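Local coordinates for Lin1840 protein (Listeria innocua serovar 6a, PDB 4ZOC) that acts as a family 3 beta-glucosidase in beta-1,2-glucan metabolism, probably releasing beta-D-glucose from terminal non-reducing glucosyl residues, at residues A188-F193 against A229-V234; E262-L267 against V329-N334. The protein carries 2 engineered substitutions. One frame throughout, in Å; residues are numbered along the deposited sequence.

How the contacts relate
The two contacts share the parallel sheet of the N-terminal TIM barrel: contact 1 joins strands 187-193 and 233-236, and contact 2 sets the start of the next strand in order, 266-268, against helix 322-338. Their centres are 12 Å apart and they meet directly. Val234 N lies 3.2 Å from Val266 O, probably hydrogen bonded, and the ring of Phe263 packs on the backbone of Lys232 and Val234, with Phe263 CZ 3.6 Å from Val234 N. Contact 1 is buried and its Cys189 side chain is about 13 Å from a bound glucose; both lie away from the annotated sites, contact 2 further from the chain's centre.

Contact 1. Residues A188-F193 against A229-V234; sequences ACVKHF and AGAKLV
A beta-alpha-beta crossover of the TIM barrel brings these segments together: strand 187-193 leads through helices 212-219 and 221-228 into the parallel strand that starts at Leu233. The return begins at Gly230, whose positive phi (106°) closes the preceding helix in a Schellman motif. Glycine suits the place because a side chain there would press against the carbonyl oxygen of Ala229. Leu233 is then bonded through both its N and its O to the two residues flanking its bridge partner Cys189, the pattern of a parallel pair. Its N donates to Ala188 O at 3.1 Å, in the carbonyl plane, while its O accepts from Val190 N at 3.0 Å, the donor lying 37° out of the carbonyl plane. The ladder continues beyond the segments, with Val190 bonding to Met235.

Side chains alternate between the two faces. On one, Cys189 and Leu233 lie together; with SG anti to the backbone N (chi1 180°), the slim cysteine lies along its neighbour, SG 3.7 Å from Leu233 CB. On the other, Val190 and Val234 turn to helix 221-228, which covers them with Tyr223, Ala226 and Ile227. Beta-branched valines suit this extended backbone. Val190 CG2, beside its own N, touches the CB of Ala231 at 3.5 Å, a close fit suited to a small methyl. Lys232 bends at chi2 and carries its amine to a salt bridge with Asp338.

With its CG anti to N, Phe193 carries its ring on to Tyr223, which it meets edge-to-face, while its CB stays 3.7 Å from Val234 CG1.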
# COMPACT_ATOMS: atom_id res chain seq x y z
N ALA A 188 -9.16 29.81 9.29
CA ALA A 188 -8.96 28.54 8.63
C ALA A 188 -8.56 27.48 9.64
O ALA A 188 -7.95 27.80 10.63
CB ALA A 188 -7.91 28.70 7.53
N CYS A 189 -8.89 26.22 9.36
CA CYS A 189 -8.53 25.09 10.14
C CYS A 189 -7.92 24.04 9.19
O CYS A 189 -8.60 23.43 8.38
CB CYS A 189 -9.76 24.46 10.79
SG CYS A 189 -9.46 23.04 11.79
N VAL A 190 -6.64 23.81 9.38
CA VAL A 190 -5.85 22.80 8.63
C VAL A 190 -6.36 21.43 9.01
O VAL A 190 -6.53 21.19 10.20
CB VAL A 190 -4.33 22.95 8.98
CG1 VAL A 190 -3.47 21.78 8.55
CG2 VAL A 190 -3.75 24.21 8.33
N LYS A 191 -6.52 20.51 8.06
CA LYS A 191 -6.93 19.15 8.42
C LYS A 191 -6.26 18.19 7.38
O LYS A 191 -5.81 18.68 6.30
CB LYS A 191 -8.47 18.99 8.46
CG LYS A 191 -9.11 19.11 7.10
CD LYS A 191 -10.61 19.24 7.22
CE LYS A 191 -11.35 19.07 5.93
NZ LYS A 191 -12.78 19.29 6.10
N HIS A 192 -6.11 16.93 7.72
CA HIS A 192 -6.42 16.26 8.96
C HIS A 192 -5.08 15.79 9.52
O HIS A 192 -4.36 15.02 8.87
CB HIS A 192 -7.34 15.00 8.74
CG HIS A 192 -8.63 15.30 8.06
ND1 HIS A 192 -8.75 15.32 6.68
CD2 HIS A 192 -9.88 15.55 8.55
CE1 HIS A 192 -10.00 15.64 6.36
NE2 HIS A 192 -10.71 15.75 7.47
N PHE A 193 -4.73 16.24 10.70
CA PHE A 193 -3.39 16.01 11.23
C PHE A 193 -3.34 14.59 11.80
O PHE A 193 -3.99 14.33 12.81
CB PHE A 193 -3.02 17.10 12.27
CG PHE A 193 -1.54 17.30 12.45
CD1 PHE A 193 -0.80 17.99 11.49
CD2 PHE A 193 -0.90 16.77 13.57
CE1 PHE A 193 0.57 18.20 11.65
CE2 PHE A 193 0.46 16.98 13.75
CZ PHE A 193 1.20 17.65 12.78
N ALA A 229 2.13 29.79 7.83
CA ALA A 229 1.47 30.90 7.18
C ALA A 229 0.36 31.51 8.05
O ALA A 229 -0.26 32.45 7.62
CB ALA A 229 0.88 30.44 5.86
N GLY A 230 0.09 30.91 9.22
CA GLY A 230 -0.83 31.50 10.19
C GLY A 230 -2.17 30.86 10.34
O GLY A 230 -3.07 31.49 10.94
N ALA A 231 -2.36 29.64 9.79
CA ALA A 231 -3.68 28.97 9.99
C ALA A 231 -4.07 28.96 11.45
O ALA A 231 -3.27 28.54 12.33
CB ALA A 231 -3.67 27.54 9.45
N LYS A 232 -5.29 29.39 11.77
CA LYS A 232 -5.67 29.48 13.18
C LYS A 232 -5.90 28.22 13.92
O LYS A 232 -5.59 28.17 15.12
CB LYS A 232 -6.82 30.45 13.35
CG LYS A 232 -6.38 31.92 13.11
CD LYS A 232 -5.75 32.45 14.36
CE LYS A 232 -5.20 33.84 14.31
NZ LYS A 232 -4.49 34.05 15.63
N LEU A 233 -6.49 27.19 13.29
CA LEU A 233 -6.82 25.95 13.97
C LEU A 233 -6.21 24.75 13.21
O LEU A 233 -5.87 24.87 12.04
CB LEU A 233 -8.32 25.71 14.04
CG LEU A 233 -9.18 26.66 14.90
CD1 LEU A 233 -9.53 27.93 14.15
CD2 LEU A 233 -10.45 25.92 15.36
N VAL A 234 -6.07 23.63 13.89
CA VAL A 234 -5.75 22.35 13.29
C VAL A 234 -6.79 21.35 13.74
O VAL A 234 -7.24 21.39 14.89
CB VAL A 234 -4.34 21.91 13.68
CG1 VAL A 234 -4.00 20.51 13.15
CG2 VAL A 234 -3.36 22.90 13.13

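Contact 2. Residues E262-L267 against V329-N334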
# COMPACT_ATOMS: atom_id res chain seq x y z
N GLU A 262 5.32 24.60 16.44
CA GLU A 262 5.02 25.84 17.25
C GLU A 262 3.59 26.27 17.11
O GLU A 262 3.28 27.48 17.20
CB GLU A 262 5.97 27.00 16.86
CG GLU A 262 7.42 26.69 17.06
CD GLU A 262 8.24 27.94 16.80
OE1 GLU A 262 8.64 28.10 15.65
OE2 GLU A 262 8.41 28.79 17.67
N PHE A 263 2.68 25.32 16.94
CA PHE A 263 1.26 25.68 16.83
C PHE A 263 0.69 25.93 18.23
O PHE A 263 0.80 25.06 19.10
CB PHE A 263 0.53 24.55 16.13
CG PHE A 263 -0.96 24.73 16.08
CD1 PHE A 263 -1.49 25.75 15.25
CD2 PHE A 263 -1.83 23.98 16.89
CE1 PHE A 263 -2.85 25.99 15.24
CE2 PHE A 263 -3.22 24.24 16.86
CZ PHE A 263 -3.72 25.23 16.03
N ASP A 264 0.06 27.09 18.41
CA ASP A 264 -0.50 27.44 19.70
C ASP A 264 -1.98 27.79 19.62
O ASP A 264 -2.48 28.44 20.53
CB ASP A 264 0.23 28.66 20.32
CG ASP A 264 -0.07 28.83 21.83
OD1 ASP A 264 -0.14 27.85 22.60
OD2 ASP A 264 -0.22 29.96 22.29
N GLY A 265 -2.71 27.25 18.64
CA GLY A 265 -4.11 27.47 18.51
C GLY A 265 -4.92 26.23 18.93
O GLY A 265 -4.43 25.26 19.55
N VAL A 266 -6.24 26.34 18.67
CA VAL A 266 -7.19 25.32 19.03
C VAL A 266 -6.88 24.08 18.17
O VAL A 266 -6.81 24.17 16.96
CB VAL A 266 -8.63 25.81 18.87
CG1 VAL A 266 -9.65 24.66 19.00
CG2 VAL A 266 -8.91 26.94 19.91
N LEU A 267 -6.68 22.93 18.84
CA LEU A 267 -6.68 21.62 18.16
C LEU A 267 -8.09 21.03 18.40
O LEU A 267 -8.52 20.79 19.58
CB LEU A 267 -5.52 20.75 18.70
CG LEU A 267 -5.40 19.34 18.11
CD1 LEU A 267 -5.14 19.40 16.59
CD2 LEU A 267 -4.37 18.54 18.82
N VAL A 329 -8.87 25.80 27.54
CA VAL A 329 -9.83 26.89 27.65
C VAL A 329 -9.21 28.23 27.15
O VAL A 329 -9.85 28.98 26.40
CB VAL A 329 -10.41 26.98 29.09
CG1 VAL A 329 -11.22 28.25 29.26
CG2 VAL A 329 -11.23 25.76 29.42
N LEU A 330 -8.00 28.57 27.58
CA LEU A 330 -7.33 29.76 27.17
C LEU A 330 -7.18 29.77 25.65
O LEU A 330 -7.40 30.79 25.01
CB LEU A 330 -5.97 29.89 27.82
CG LEU A 330 -5.21 31.17 27.45
CD1 LEU A 330 -5.99 32.46 27.69
CD2 LEU A 330 -3.90 31.18 28.22
N ARG A 331 -6.80 28.64 25.05
CA ARG A 331 -6.78 28.63 23.58
C ARG A 331 -8.15 28.96 22.88
O ARG A 331 -8.21 29.75 21.90
CB ARG A 331 -6.12 27.34 23.08
CG ARG A 331 -4.63 27.30 23.39
CD ARG A 331 -3.86 26.15 22.69
NE ARG A 331 -4.17 24.86 23.26
CZ ARG A 331 -3.50 24.24 24.23
NH1 ARG A 331 -3.88 23.04 24.65
NH2 ARG A 331 -2.42 24.79 24.75
N MET A 332 -9.22 28.40 23.42
CA MET A 332 -10.59 28.63 22.93
C MET A 332 -10.93 30.13 23.06
O MET A 332 -11.43 30.78 22.15
CB MET A 332 -11.58 27.74 23.69
CG MET A 332 -11.64 26.26 23.24
SD MET A 332 -12.35 26.16 21.55
CE MET A 332 -14.09 26.49 21.94
N LEU A 333 -10.65 30.69 24.24
CA LEU A 333 -10.98 32.09 24.46
C LEU A 333 -10.12 32.98 23.55
O LEU A 333 -10.65 33.96 22.98
CB LEU A 333 -10.79 32.44 25.91
CG LEU A 333 -11.94 32.16 26.87
CD1 LEU A 333 -13.01 31.18 26.51
CD2 LEU A 333 -11.46 32.08 28.32
N ASN A 334 -8.83 32.63 23.37
CA ASN A 334 -7.91 33.39 22.47
C ASN A 334 -8.44 33.38 21.02
O ASN A 334 -8.46 34.39 20.42
CB ASN A 334 -6.45 32.86 22.44
CG ASN A 334 -5.62 33.33 23.62
OD1 ASN A 334 -6.00 34.26 24.32
ND2 ASN A 334 -4.53 32.64 23.89
O HOH W 1 -3.82 30.60 21.54
O HOH W 2 -1.27 27.41 24.95
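Asp264 OD1 is gripped by one short hydrogen bond, donated by water 2 at 2.6 Å. The same water accepts from Arg331 NH2 at 2.9 Å, in plane at the guanidinium edge, and so bridges Asp264 OD1 and Arg331 NH2, which lie 4.4 Å apart, beyond salt-bridge range; the carboxylate and guanidinium planes are turned 66° to each other. Water 1 donates to Asp264 O and accepts from Asn334 ND2.

Arginine suits this place because its long chain, bent at chi3 (-71°), lays its CD along the backbone and still brings the guanidinium between water 2 and Asp299. Its CD lies near two backbone carbonyls, 3.4 Å from Asp264 O and 3.3 Å from Gly265 O, and the adjacent positive group probably makes this favourable. Its NH1 forms a salt bridge with Asp299, whose other carboxylate oxygen accepts from Leu267 N. Gly265 needs to be bare: its N sits 3.4 Å above the centre of the Phe263 ring, and a CB would collide with Phe263 CZ.

Deeper in, Val266 CG2 rests 3.5 Å from Arg331 O and also touches the sulfur of Met332. Such packing of a helix against a parallel strand is typical of a TIM barrel.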